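PDB 2I4R: V-type ATP synthase subunit F from Archaeoglobus fulgidus, which probably serves as a component of the A-type ATP synthase, which makes ATP from ADP using a proton gradient across the membrane. Local coordinates for residues B[18-23]-B[56-61]; B[33-38]-B[42-47]; B[46-51]-B[81-86]. All blocks are in the same frame, centred on the assembly; numbering follows the deposited sequence.

Contact 1: residues B[18-23]-B[56-61]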
ATOM      1  N   PRO B  18     -10.454 -14.141  -0.241  1.00 73.33           N
ATOM      2  CA  PRO B  18     -10.134 -14.874  -1.476  1.00 73.24           C
ATOM      3  C   PRO B  18     -10.219 -14.063  -2.783  1.00 72.21           C
ATOM      4  O   PRO B  18      -9.447 -14.299  -3.711  1.00 71.40           O
ATOM      5  CB  PRO B  18     -11.113 -16.048  -1.438  1.00 73.00           C
ATOM      6  CG  PRO B  18     -12.287 -15.478  -0.659  1.00 73.31           C
ATOM      7  CD  PRO B  18     -11.580 -14.776   0.464  1.00 73.08           C
ATOM      8  N   ASP B  19     -11.154 -13.119  -2.852  1.00 70.77           N
ATOM      9  CA  ASP B  19     -11.315 -12.275  -4.034  1.00 69.80           C
ATOM     10  C   ASP B  19     -10.130 -11.329  -4.170  1.00 67.53           C
ATOM     11  O   ASP B  19      -9.737 -10.963  -5.273  1.00 68.61           O
ATOM     12  CB  ASP B  19     -12.592 -11.441  -3.918  1.00 73.71           C
ATOM     13  CG  ASP B  19     -13.688 -11.908  -4.856  1.00 75.78           C
ATOM     14  OD1 ASP B  19     -13.856 -13.139  -4.992  1.00 76.50           O
ATOM     15  OD2 ASP B  19     -14.382 -11.039  -5.441  1.00 76.17           O
ATOM     16  N   PHE B  20      -9.577 -10.927  -3.032  1.00 64.50           N
ATOM     17  CA  PHE B  20      -8.449 -10.014  -2.983  1.00 61.33           C
ATOM     18  C   PHE B  20      -7.133 -10.727  -3.234  1.00 61.27           C
ATOM     19  O   PHE B  20      -6.208 -10.141  -3.779  1.00 61.83           O
ATOM     20  CB  PHE B  20      -8.425  -9.330  -1.611  1.00 59.78           C
ATOM     21  CG  PHE B  20      -7.309  -8.324  -1.430  1.00 57.50           C
ATOM     22  CD1 PHE B  20      -6.020  -8.731  -1.112  1.00 55.85           C
ATOM     23  CD2 PHE B  20      -7.566  -6.966  -1.525  1.00 55.65           C
ATOM     24  CE1 PHE B  20      -5.012  -7.806  -0.887  1.00 54.00           C
ATOM     25  CE2 PHE B  20      -6.558  -6.037  -1.301  1.00 55.18           C
ATOM     26  CZ  PHE B  20      -5.281  -6.461  -0.981  1.00 54.78           C
ATOM     27  N   THR B  21      -7.053 -11.996  -2.850  1.00 61.25           N
ATOM     28  CA  THR B  21      -5.825 -12.770  -3.004  1.00 61.21           C
ATOM     29  C   THR B  21      -5.514 -13.322  -4.406  1.00 61.18           C
ATOM     30  O   THR B  21      -4.348 -13.341  -4.821  1.00 59.93           O
ATOM     31  CB  THR B  21      -5.822 -13.906  -1.982  1.00 59.63           C
ATOM     32  N   ILE B  22      -6.543 -13.766  -5.129  1.00 61.96           N
ATOM     33  CA  ILE B  22      -6.370 -14.355  -6.470  1.00 61.52           C
ATOM     34  C   ILE B  22      -5.491 -13.591  -7.419  1.00 59.83           C
ATOM     35  O   ILE B  22      -4.636 -14.180  -8.066  1.00 59.36           O
ATOM     36  CB  ILE B  22      -7.713 -14.585  -7.206  1.00 62.96           C
ATOM     37  CG1 ILE B  22      -8.757 -13.583  -6.706  1.00 63.27           C
ATOM     38  CG2 ILE B  22      -8.134 -16.044  -7.075  1.00 61.96           C
ATOM     39  CD1 ILE B  22     -10.185 -13.985  -7.012  1.00 66.47           C
ATOM     40  N   GLY B  23      -5.714 -12.288  -7.524  1.00 58.69           N
ATOM     41  CA  GLY B  23      -4.893 -11.502  -8.421  1.00 57.55           C
ATOM     42  C   GLY B  23      -3.398 -11.680  -8.171  1.00 56.01           C
ATOM     43  O   GLY B  23      -2.601 -11.696  -9.114  1.00 53.62           O
ATOM     44  N   VAL B  56       7.612  -7.427   3.327  1.00 50.24           N
ATOM     45  CA  VAL B  56       6.496  -6.549   3.015  1.00 50.19           C
ATOM     46  C   VAL B  56       5.202  -7.352   3.083  1.00 52.08           C
ATOM     47  O   VAL B  56       5.192  -8.553   2.799  1.00 53.35           O
ATOM     48  CB  VAL B  56       6.623  -5.959   1.573  1.00 48.53           C
ATOM     49  CG1 VAL B  56       5.494  -4.987   1.299  1.00 44.88           C
ATOM     50  CG2 VAL B  56       7.968  -5.278   1.389  1.00 50.12           C
ATOM     51  N   VAL B  57       4.110  -6.696   3.469  1.00 51.88           N
ATOM     52  CA  VAL B  57       2.817  -7.359   3.516  1.00 51.28           C
ATOM     53  C   VAL B  57       1.733  -6.411   3.031  1.00 50.95           C
ATOM     54  O   VAL B  57       1.569  -5.318   3.560  1.00 48.43           O
ATOM     55  CB  VAL B  57       2.493  -7.896   4.951  1.00 51.29           C
ATOM     56  CG1 VAL B  57       3.036  -6.955   5.987  1.00 52.95           C
ATOM     57  CG2 VAL B  57       0.977  -8.090   5.134  1.00 49.18           C
ATOM     58  N   ILE B  58       1.023  -6.840   1.993  1.00 53.85           N
ATOM     59  CA  ILE B  58      -0.073  -6.073   1.396  1.00 58.41           C
ATOM     60  C   ILE B  58      -1.354  -6.330   2.183  1.00 62.01           C
ATOM     61  O   ILE B  58      -1.633  -7.467   2.564  1.00 63.86           O
ATOM     62  CB  ILE B  58      -0.368  -6.512  -0.061  1.00 56.94           C
ATOM     63  CG1 ILE B  58       0.921  -6.594  -0.882  1.00 57.21           C
ATOM     64  CG2 ILE B  58      -1.348  -5.543  -0.693  1.00 56.96           C
ATOM     65  CD1 ILE B  58       1.525  -5.262  -1.202  1.00 59.95           C
HETATM   66  N   MSE B  59      -2.148  -5.291   2.406  1.00 66.20           N
HETATM   67  CA  MSE B  59      -3.394  -5.460   3.138  1.00 71.22           C
HETATM   68  C   MSE B  59      -4.427  -4.396   2.831  1.00 72.32           C
HETATM   69  O   MSE B  59      -4.104  -3.316   2.344  1.00 71.21           O
HETATM   70  CB  MSE B  59      -3.144  -5.412   4.637  1.00 77.20           C
HETATM   71  CG  MSE B  59      -2.832  -6.722   5.310  1.00 83.54           C
HETATM   72 SE   MSE B  59      -3.405  -6.547   7.150  1.00 96.44          SE
HETATM   73  CE  MSE B  59      -2.312  -5.029   7.681  1.00 87.91           C
ATOM     74  N   LYS B  60      -5.679  -4.712   3.139  1.00 73.87           N
ATOM     75  CA  LYS B  60      -6.760  -3.771   2.943  1.00 75.72           C
ATOM     76  C   LYS B  60      -6.567  -2.707   4.016  1.00 77.66           C
ATOM     77  O   LYS B  60      -6.249  -3.016   5.162  1.00 75.97           O
ATOM     78  CB  LYS B  60      -8.103  -4.473   3.122  1.00 75.93           C
ATOM     79  CG  LYS B  60      -8.444  -5.443   2.007  1.00 76.74           C
ATOM     80  CD  LYS B  60      -9.471  -4.845   1.040  1.00 76.31           C
ATOM     81  CE  LYS B  60     -10.853  -5.454   1.253  1.00 75.20           C
ATOM     82  NZ  LYS B  60     -10.852  -6.938   1.016  1.00 74.19           N
ATOM     83  N   GLN B  61      -6.752  -1.450   3.640  1.00 81.75           N
ATOM     84  CA  GLN B  61      -6.574  -0.351   4.575  1.00 86.27           C
ATOM     85  C   GLN B  61      -7.600  -0.467   5.686  1.00 87.42           C
ATOM     86  O   GLN B  61      -7.460   0.126   6.753  1.00 88.84           O
ATOM     87  CB  GLN B  61      -6.740   0.973   3.834  1.00 88.66           C
ATOM     88  CG  GLN B  61      -6.030   2.151   4.472  1.00 93.84           C
ATOM     89  CD  GLN B  61      -5.847   3.306   3.493  1.00 97.45           C
ATOM     90  OE1 GLN B  61      -6.824   3.863   2.976  1.00 99.00           O
ATOM     91  NE2 GLN B  61      -4.592   3.665   3.226  1.00 97.92           N
TER
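Helix 18-23 passes over strand 56-60 in a roughly opposite sense, their N-to-C directions 143° apart and their axes 10.5 Å from each other at closest approach, with F20 and K60 giving the nearest CA pair at 8.8 Å. One aromatic side chain spans this gap. The CG of F20 stands anti to the backbone N (chi1 -179°), a setting that extends the ring from the helix down onto the strand, where its far end reaches I58. There F20 CZ comes within 4.0 Å of I58 CG2, the methyl lying at the ring edge near its plane, and the two side chains cross at about a right angle. K60 borders the ring along another flank. Its CG and CD run beside the CD2-CE2 bond, F20 CD2 lying 3.8 Å from K60 CD; the approach is oblique, and the two side chains slide past each other in opposite directions. Bends at chi2, chi3 and chi4 of K60 wrap its aliphatic part past the ring and carry NZ to D17, with which it forms a salt bridge. The ring also meets that of F24 and rests on V14 and V86, so it bears on three neighbouring strands. With an alanine here the ring would be gone, which would probably open a gap between helix and sheet and leave I58 CG2 and the K60 methylenes without their apolar cover. M59, by contrast, directs its side chain to the other face of the sheet, towards V45. This alternation, with I58 facing helix 18-26 and M59 facing helix 38-50, is that of a parallel sheet sandwiched between helices, the Rossmann-like alternating beta/alpha fold.

Contact 2: residues B[33-38]-B[42-47]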
ATOM      1  N   TYR B  33      -2.092 -15.077   2.800  1.00 61.17           N
ATOM      2  CA  TYR B  33      -2.902 -15.492   3.945  1.00 62.07           C
ATOM      3  C   TYR B  33      -4.385 -15.253   3.631  1.00 64.49           C
ATOM      4  O   TYR B  33      -4.822 -14.105   3.628  1.00 64.63           O
ATOM      5  CB  TYR B  33      -2.563 -14.652   5.177  1.00 60.40           C
ATOM      6  CG  TYR B  33      -1.260 -14.960   5.873  1.00 60.07           C
ATOM      7  CD1 TYR B  33      -1.217 -15.826   6.977  1.00 56.96           C
ATOM      8  CD2 TYR B  33      -0.061 -14.367   5.451  1.00 58.63           C
ATOM      9  CE1 TYR B  33      -0.009 -16.093   7.636  1.00 54.53           C
ATOM     10  CE2 TYR B  33       1.151 -14.629   6.109  1.00 54.82           C
ATOM     11  CZ  TYR B  33       1.168 -15.492   7.191  1.00 54.23           C
ATOM     12  OH  TYR B  33       2.368 -15.787   7.791  1.00 52.66           O
ATOM     13  N   GLU B  34      -5.157 -16.312   3.375  1.00 67.90           N
ATOM     14  CA  GLU B  34      -6.597 -16.172   3.086  1.00 71.38           C
ATOM     15  C   GLU B  34      -7.305 -15.756   4.368  1.00 71.39           C
ATOM     16  O   GLU B  34      -7.128 -16.381   5.411  1.00 71.19           O
ATOM     17  CB  GLU B  34      -7.191 -17.494   2.602  1.00 75.36           C
ATOM     18  CG  GLU B  34      -6.586 -18.022   1.311  1.00 81.95           C
ATOM     19  CD  GLU B  34      -7.137 -17.328   0.083  1.00 85.77           C
ATOM     20  OE1 GLU B  34      -7.161 -16.077   0.063  1.00 88.33           O
ATOM     21  OE2 GLU B  34      -7.543 -18.036  -0.867  1.00 88.67           O
ATOM     22  N   VAL B  35      -8.125 -14.716   4.288  1.00 71.54           N
ATOM     23  CA  VAL B  35      -8.793 -14.226   5.479  1.00 72.60           C
ATOM     24  C   VAL B  35     -10.204 -13.678   5.288  1.00 74.29           C
ATOM     25  O   VAL B  35     -10.529 -13.078   4.272  1.00 74.29           O
ATOM     26  CB  VAL B  35      -7.910 -13.153   6.148  1.00 72.12           C
ATOM     27  CG1 VAL B  35      -8.763 -12.086   6.797  1.00 71.48           C
ATOM     28  CG2 VAL B  35      -6.997 -13.814   7.169  1.00 71.67           C
ATOM     29  N   THR B  36     -11.032 -13.878   6.303  1.00 77.10           N
ATOM     30  CA  THR B  36     -12.409 -13.421   6.288  1.00 79.25           C
ATOM     31  C   THR B  36     -12.827 -12.994   7.696  1.00 81.36           C
ATOM     32  O   THR B  36     -13.065 -11.811   7.971  1.00 81.81           O
ATOM     33  CB  THR B  36     -13.318 -14.546   5.818  1.00 79.33           C
ATOM     34  OG1 THR B  36     -12.851 -15.781   6.375  1.00 79.41           O
ATOM     35  CG2 THR B  36     -13.311 -14.640   4.302  1.00 79.57           C
ATOM     36  N   SER B  37     -12.902 -13.968   8.591  1.00 82.63           N
ATOM     37  CA  SER B  37     -13.294 -13.710   9.965  1.00 84.74           C
ATOM     38  C   SER B  37     -12.395 -12.681  10.614  1.00 85.23           C
ATOM     39  O   SER B  37     -11.176 -12.752  10.481  1.00 85.91           O
ATOM     40  CB  SER B  37     -13.228 -15.003  10.765  1.00 85.48           C
ATOM     41  OG  SER B  37     -13.876 -16.046  10.055  1.00 89.91           O
ATOM     42  N   ASP B  38     -13.001 -11.727  11.314  1.00 85.50           N
ATOM     43  CA  ASP B  38     -12.259 -10.682  12.010  1.00 85.50           C
ATOM     44  C   ASP B  38     -11.117 -11.273  12.819  1.00 85.60           C
ATOM     45  O   ASP B  38     -10.030 -10.701  12.889  1.00 85.15           O
ATOM     46  CB  ASP B  38     -13.184  -9.928  12.957  1.00 85.28           C
ATOM     47  CG  ASP B  38     -13.748  -8.677  12.342  1.00 86.19           C
ATOM     48  OD1 ASP B  38     -14.248  -8.748  11.201  1.00 86.95           O
ATOM     49  OD2 ASP B  38     -13.694  -7.622  13.006  1.00 86.43           O
ATOM     50  N   VAL B  42      -6.769 -10.766  12.412  1.00 69.54           N
ATOM     51  CA  VAL B  42      -5.863 -10.479  13.513  1.00 66.90           C
ATOM     52  C   VAL B  42      -4.801 -11.549  13.751  1.00 65.69           C
ATOM     53  O   VAL B  42      -3.656 -11.224  14.061  1.00 64.88           O
ATOM     54  CB  VAL B  42      -6.657 -10.256  14.813  1.00 66.21           C
ATOM     55  CG1 VAL B  42      -5.718  -9.863  15.937  1.00 66.09           C
ATOM     56  CG2 VAL B  42      -7.710  -9.181  14.594  1.00 64.03           C
ATOM     57  N   LYS B  43      -5.167 -12.818  13.616  1.00 64.25           N
ATOM     58  CA  LYS B  43      -4.190 -13.872  13.835  1.00 63.62           C
ATOM     59  C   LYS B  43      -3.166 -13.825  12.720  1.00 62.63           C
ATOM     60  O   LYS B  43      -1.971 -13.885  12.974  1.00 62.51           O
ATOM     61  CB  LYS B  43      -4.848 -15.254  13.863  1.00 65.10           C
ATOM     62  CG  LYS B  43      -3.865 -16.352  14.272  1.00 66.72           C
ATOM     63  CD  LYS B  43      -4.328 -17.781  13.927  1.00 67.69           C
ATOM     64  CE  LYS B  43      -3.214 -18.789  14.243  1.00 66.41           C
ATOM     65  NZ  LYS B  43      -3.484 -20.162  13.752  1.00 64.89           N
ATOM     66  N   ALA B  44      -3.644 -13.709  11.484  1.00 62.47           N
ATOM     67  CA  ALA B  44      -2.775 -13.645  10.310  1.00 61.50           C
ATOM     68  C   ALA B  44      -1.732 -12.567  10.493  1.00 61.01           C
ATOM     69  O   ALA B  44      -0.550 -12.776  10.215  1.00 63.37           O
ATOM     70  CB  ALA B  44      -3.589 -13.357   9.063  1.00 61.43           C
ATOM     71  N   VAL B  45      -2.168 -11.409  10.961  1.00 59.66           N
ATOM     72  CA  VAL B  45      -1.238 -10.324  11.179  1.00 60.33           C
ATOM     73  C   VAL B  45      -0.288 -10.662  12.322  1.00 62.30           C
ATOM     74  O   VAL B  45       0.876 -10.281  12.308  1.00 61.83           O
ATOM     75  CB  VAL B  45      -1.977  -9.035  11.488  1.00 58.44           C
ATOM     76  CG1 VAL B  45      -0.987  -7.900  11.642  1.00 55.86           C
ATOM     77  CG2 VAL B  45      -2.970  -8.751  10.385  1.00 55.33           C
ATOM     78  N   GLU B  46      -0.786 -11.377  13.320  1.00 65.57           N
ATOM     79  CA  GLU B  46       0.068 -11.755  14.432  1.00 69.47           C
ATOM     80  C   GLU B  46       1.087 -12.724  13.872  1.00 70.68           C
ATOM     81  O   GLU B  46       2.287 -12.613  14.141  1.00 72.37           O
ATOM     82  CB  GLU B  46      -0.743 -12.441  15.537  1.00 71.40           C
ATOM     83  CG  GLU B  46      -1.468 -11.482  16.484  1.00 75.94           C
ATOM     84  CD  GLU B  46      -2.345 -12.204  17.506  1.00 78.05           C
ATOM     85  OE1 GLU B  46      -2.805 -11.551  18.471  1.00 77.05           O
ATOM     86  OE2 GLU B  46      -2.577 -13.423  17.339  1.00 78.89           O
ATOM     87  N   ASP B  47       0.595 -13.666  13.072  1.00 70.26           N
ATOM     88  CA  ASP B  47       1.438 -14.682  12.473  1.00 70.78           C
ATOM     89  C   ASP B  47       2.494 -14.099  11.562  1.00 70.15           C
ATOM     90  O   ASP B  47       3.656 -14.499  11.616  1.00 70.70           O
ATOM     91  CB  ASP B  47       0.587 -15.687  11.700  1.00 73.32           C
ATOM     92  CG  ASP B  47      -0.433 -16.391  12.587  1.00 78.10           C
ATOM     93  OD1 ASP B  47      -0.050 -16.895  13.675  1.00 78.30           O
ATOM     94  OD2 ASP B  47      -1.620 -16.442  12.189  1.00 79.44           O
TER
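Y33 and V35 grip A44 from the strand side: Y33 CD1 lies 4.0 Å from A44 CB, and V35 CG2 meets the same methyl at 3.9 Å. The small alanine therefore fits between an aromatic ring and a branched side chain, and brings the helix close to the end of strand 32-34. Chi1 of Y33, -75°, sets CG anti to its carbonyl carbon and lays the ring alongside the helix. Over one ring face is A44 O, 4.2 Å above the plane and offset toward the rim. Further along, Y33 CE1 approaches D47 CB at 4.1 Å. These two side chains cross obliquely, yet the ring and carboxylate planes are almost parallel, 10° apart. The phenol end continues past D47 to R51, where its OH is hydrogen-bonded to NH1. At the other end of the contact the backbone turns into the helix: V42 N donates to D38 O over 3.3 Å, a first-turn helical bond. V42 CG2 lies close to that oxygen as well. The D38 side chain starts away from 42-47, and its OD1 forms a salt bridge with K66. S37, at the N-cap position, makes no capping bond; its OG is hydrogen-bonded to the E40 side-chain atom OE1. Strand 32-34, its short connection and helix 38-50 make up the first half of a beta-alpha-beta crossover, which leads past strand 11-16 to strand 54-60.

Contact 3: residues B[46-51]-B[81-86]; sequences EDVLKR and PTFVSV
L49 pushes one methyl into the corner between F83 and P81. Its CD2 lies 4.1 Å from F83 CE1, at the ring edge and near the ring plane, and 4.4 Å from P81 CD, so that a single knob is bordered by the aromatic rim and by the proline ring. The L49 and F83 side chains cross at about a right angle. V48, one residue earlier on the helix, is the second bump: its CG1 comes obliquely to the ring tip, 4.3 Å from F83 CZ. On the strand side, the end of the F83 ring fits the notch between V48 and L49, its chi1 of -81° swinging the ring from the strand toward the helix. In this Rossmann-like fold the end of helix 38-50 packs on strand 82-86, the outermost strand on its side of the sheet within the chain. P81 follows a cis peptide bond, and its ring also rests on V54 of the next strand. V57 and M59 border F83 from strand 54-60, and I75 of helix 69-77 touches both F83 and L49, so a second helix joins the packing. The contact is buried. Further along the strand, V84, S85 and V86 pair antiparallel with a strand of the second subunit, which carries the sheet across the interface.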
ATOM      1  N   GLU B  46      -0.786 -11.377  13.320  1.00 65.57           N
ATOM      2  CA  GLU B  46       0.068 -11.755  14.432  1.00 69.47           C
ATOM      3  C   GLU B  46       1.087 -12.724  13.872  1.00 70.68           C
ATOM      4  O   GLU B  46       2.287 -12.613  14.141  1.00 72.37           O
ATOM      5  CB  GLU B  46      -0.743 -12.441  15.537  1.00 71.40           C
ATOM      6  CG  GLU B  46      -1.468 -11.482  16.484  1.00 75.94           C
ATOM      7  CD  GLU B  46      -2.345 -12.204  17.506  1.00 78.05           C
ATOM      8  OE1 GLU B  46      -2.805 -11.551  18.471  1.00 77.05           O
ATOM      9  OE2 GLU B  46      -2.577 -13.423  17.339  1.00 78.89           O
ATOM     10  N   ASP B  47       0.595 -13.666  13.072  1.00 70.26           N
ATOM     11  CA  ASP B  47       1.438 -14.682  12.473  1.00 70.78           C
ATOM     12  C   ASP B  47       2.494 -14.099  11.562  1.00 70.15           C
ATOM     13  O   ASP B  47       3.656 -14.499  11.616  1.00 70.70           O
ATOM     14  CB  ASP B  47       0.587 -15.687  11.700  1.00 73.32           C
ATOM     15  CG  ASP B  47      -0.433 -16.391  12.587  1.00 78.10           C
ATOM     16  OD1 ASP B  47      -0.050 -16.895  13.675  1.00 78.30           O
ATOM     17  OD2 ASP B  47      -1.620 -16.442  12.189  1.00 79.44           O
ATOM     18  N   VAL B  48       2.107 -13.144  10.729  1.00 68.79           N
ATOM     19  CA  VAL B  48       3.075 -12.559   9.821  1.00 68.47           C
ATOM     20  C   VAL B  48       4.150 -11.797  10.596  1.00 67.99           C
ATOM     21  O   VAL B  48       5.285 -11.663  10.145  1.00 68.46           O
ATOM     22  CB  VAL B  48       2.381 -11.639   8.792  1.00 67.53           C
ATOM     23  CG1 VAL B  48       1.976 -10.349   9.438  1.00 67.93           C
ATOM     24  CG2 VAL B  48       3.294 -11.402   7.614  1.00 66.82           C
ATOM     25  N   LEU B  49       3.797 -11.321  11.783  1.00 68.89           N
ATOM     26  CA  LEU B  49       4.747 -10.582  12.612  1.00 68.34           C
ATOM     27  C   LEU B  49       5.696 -11.521  13.333  1.00 68.80           C
ATOM     28  O   LEU B  49       6.809 -11.134  13.674  1.00 70.29           O
ATOM     29  CB  LEU B  49       4.008  -9.702  13.627  1.00 65.59           C
ATOM     30  CG  LEU B  49       3.323  -8.471  13.025  1.00 64.46           C
ATOM     31  CD1 LEU B  49       2.314  -7.900  13.991  1.00 63.14           C
ATOM     32  CD2 LEU B  49       4.365  -7.444  12.661  1.00 61.44           C
ATOM     33  N   LYS B  50       5.264 -12.756  13.564  1.00 69.51           N
ATOM     34  CA  LYS B  50       6.119 -13.724  14.241  1.00 69.55           C
ATOM     35  C   LYS B  50       7.196 -14.218  13.285  1.00 68.15           C
ATOM     36  O   LYS B  50       8.238 -14.708  13.715  1.00 68.33           O
ATOM     37  CB  LYS B  50       5.306 -14.922  14.748  1.00 71.64           C
ATOM     38  CG  LYS B  50       4.405 -14.627  15.933  1.00 74.20           C
ATOM     39  CD  LYS B  50       4.242 -15.862  16.820  1.00 78.25           C
ATOM     40  CE  LYS B  50       3.540 -17.018  16.095  1.00 81.39           C
ATOM     41  NZ  LYS B  50       3.828 -18.357  16.716  1.00 81.61           N
ATOM     42  N   ARG B  51       6.941 -14.078  11.988  1.00 66.80           N
ATOM     43  CA  ARG B  51       7.884 -14.521  10.964  1.00 66.53           C
ATOM     44  C   ARG B  51       9.136 -13.661  10.889  1.00 66.35           C
ATOM     45  O   ARG B  51       9.131 -12.496  11.294  1.00 67.47           O
ATOM     46  CB  ARG B  51       7.188 -14.571   9.602  1.00 64.17           C
ATOM     47  CG  ARG B  51       6.118 -15.624   9.558  1.00 63.66           C
ATOM     48  CD  ARG B  51       5.393 -15.641   8.253  1.00 64.28           C
ATOM     49  NE  ARG B  51       6.317 -15.604   7.127  1.00 65.74           N
ATOM     50  CZ  ARG B  51       5.939 -15.674   5.856  1.00 64.65           C
ATOM     51  NH1 ARG B  51       4.653 -15.790   5.552  1.00 63.16           N
ATOM     52  NH2 ARG B  51       6.847 -15.611   4.893  1.00 65.48           N
ATOM     53  N   PRO B  81       8.273  -6.284   8.863  1.00 80.96           N
ATOM     54  CA  PRO B  81       8.061  -5.940   7.456  1.00 77.75           C
ATOM     55  C   PRO B  81       7.397  -4.581   7.268  1.00 74.67           C
ATOM     56  O   PRO B  81       6.744  -4.060   8.165  1.00 74.62           O
ATOM     57  CB  PRO B  81       7.159  -7.059   6.977  1.00 78.35           C
ATOM     58  CG  PRO B  81       6.264  -7.236   8.170  1.00 79.10           C
ATOM     59  CD  PRO B  81       7.257  -7.251   9.317  1.00 78.81           C
ATOM     60  N   THR B  82       7.571  -4.015   6.085  1.00 71.44           N
ATOM     61  CA  THR B  82       6.962  -2.745   5.752  1.00 68.16           C
ATOM     62  C   THR B  82       5.539  -3.066   5.326  1.00 66.72           C
ATOM     63  O   THR B  82       5.328  -3.822   4.378  1.00 66.81           O
ATOM     64  CB  THR B  82       7.695  -2.076   4.571  1.00 68.27           C
ATOM     65  OG1 THR B  82       9.037  -1.760   4.963  1.00 69.43           O
ATOM     66  CG2 THR B  82       6.978  -0.812   4.131  1.00 67.75           C
ATOM     67  N   PHE B  83       4.559  -2.519   6.034  1.00 65.19           N
ATOM     68  CA  PHE B  83       3.176  -2.761   5.667  1.00 65.03           C
ATOM     69  C   PHE B  83       2.758  -1.845   4.532  1.00 65.24           C
ATOM     70  O   PHE B  83       3.148  -0.680   4.486  1.00 65.81           O
ATOM     71  CB  PHE B  83       2.250  -2.575   6.868  1.00 65.15           C
ATOM     72  CG  PHE B  83       2.217  -3.760   7.776  1.00 66.77           C
ATOM     73  CD1 PHE B  83       3.315  -4.071   8.577  1.00 68.44           C
ATOM     74  CD2 PHE B  83       1.126  -4.622   7.771  1.00 67.39           C
ATOM     75  CE1 PHE B  83       3.331  -5.233   9.358  1.00 68.25           C
ATOM     76  CE2 PHE B  83       1.127  -5.788   8.548  1.00 67.90           C
ATOM     77  CZ  PHE B  83       2.236  -6.093   9.342  1.00 68.51           C
ATOM     78  N   VAL B  84       1.985  -2.399   3.604  1.00 64.36           N
ATOM     79  CA  VAL B  84       1.484  -1.663   2.449  1.00 63.60           C
ATOM     80  C   VAL B  84      -0.037  -1.816   2.524  1.00 62.86           C
ATOM     81  O   VAL B  84      -0.553  -2.933   2.487  1.00 62.33           O
ATOM     82  CB  VAL B  84       2.043  -2.283   1.139  1.00 63.89           C
ATOM     83  CG1 VAL B  84       1.553  -1.529  -0.075  1.00 64.10           C
ATOM     84  CG2 VAL B  84       3.543  -2.264   1.173  1.00 63.84           C
ATOM     85  N   SER B  85      -0.761  -0.708   2.646  1.00 62.91           N
ATOM     86  CA  SER B  85      -2.213  -0.805   2.769  1.00 63.52           C
ATOM     87  C   SER B  85      -3.007  -0.299   1.581  1.00 63.11           C
ATOM     88  O   SER B  85      -2.959   0.880   1.231  1.00 62.63           O
ATOM     89  CB  SER B  85      -2.685  -0.079   4.027  1.00 64.89           C
ATOM     90  OG  SER B  85      -2.556   1.317   3.855  1.00 69.03           O
ATOM     91  N   VAL B  86      -3.756  -1.217   0.986  1.00 63.87           N
ATOM     92  CA  VAL B  86      -4.583  -0.928  -0.167  1.00 66.29           C
ATOM     93  C   VAL B  86      -5.762  -0.058   0.249  1.00 68.12           C
ATOM     94  O   VAL B  86      -6.740  -0.544   0.817  1.00 68.09           O
ATOM     95  CB  VAL B  86      -5.101  -2.242  -0.817  1.00 65.69           C
ATOM     96  CG1 VAL B  86      -5.969  -1.929  -2.012  1.00 65.56           C
ATOM     97  CG2 VAL B  86      -3.928  -3.106  -1.243  1.00 64.02           C
TER

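All three contacts reach one parallel sheet, ordered 32-34, 11-16, 54-60, 82-86, and their centres lie about 10 to 12 Å apart. Contact 1 puts helix 18-26 on one face; contacts 2 and 3 both use helix 38-50, on the other, and share E46 and D47. Along the chain, both segments of contact 2 come between those of contact 1, whereas contacts 1 and 3 alternate: 18-23, 46-51, 56-61, 81-86. P18 and T21 pack on E34 between contacts 1 and 2. Strands 54-60 and 82-86 are neighbours, M59 pairing with V84 and V86, which ties contacts 1 and 3; with helices on both faces, the three contacts hold one alpha/beta domain together.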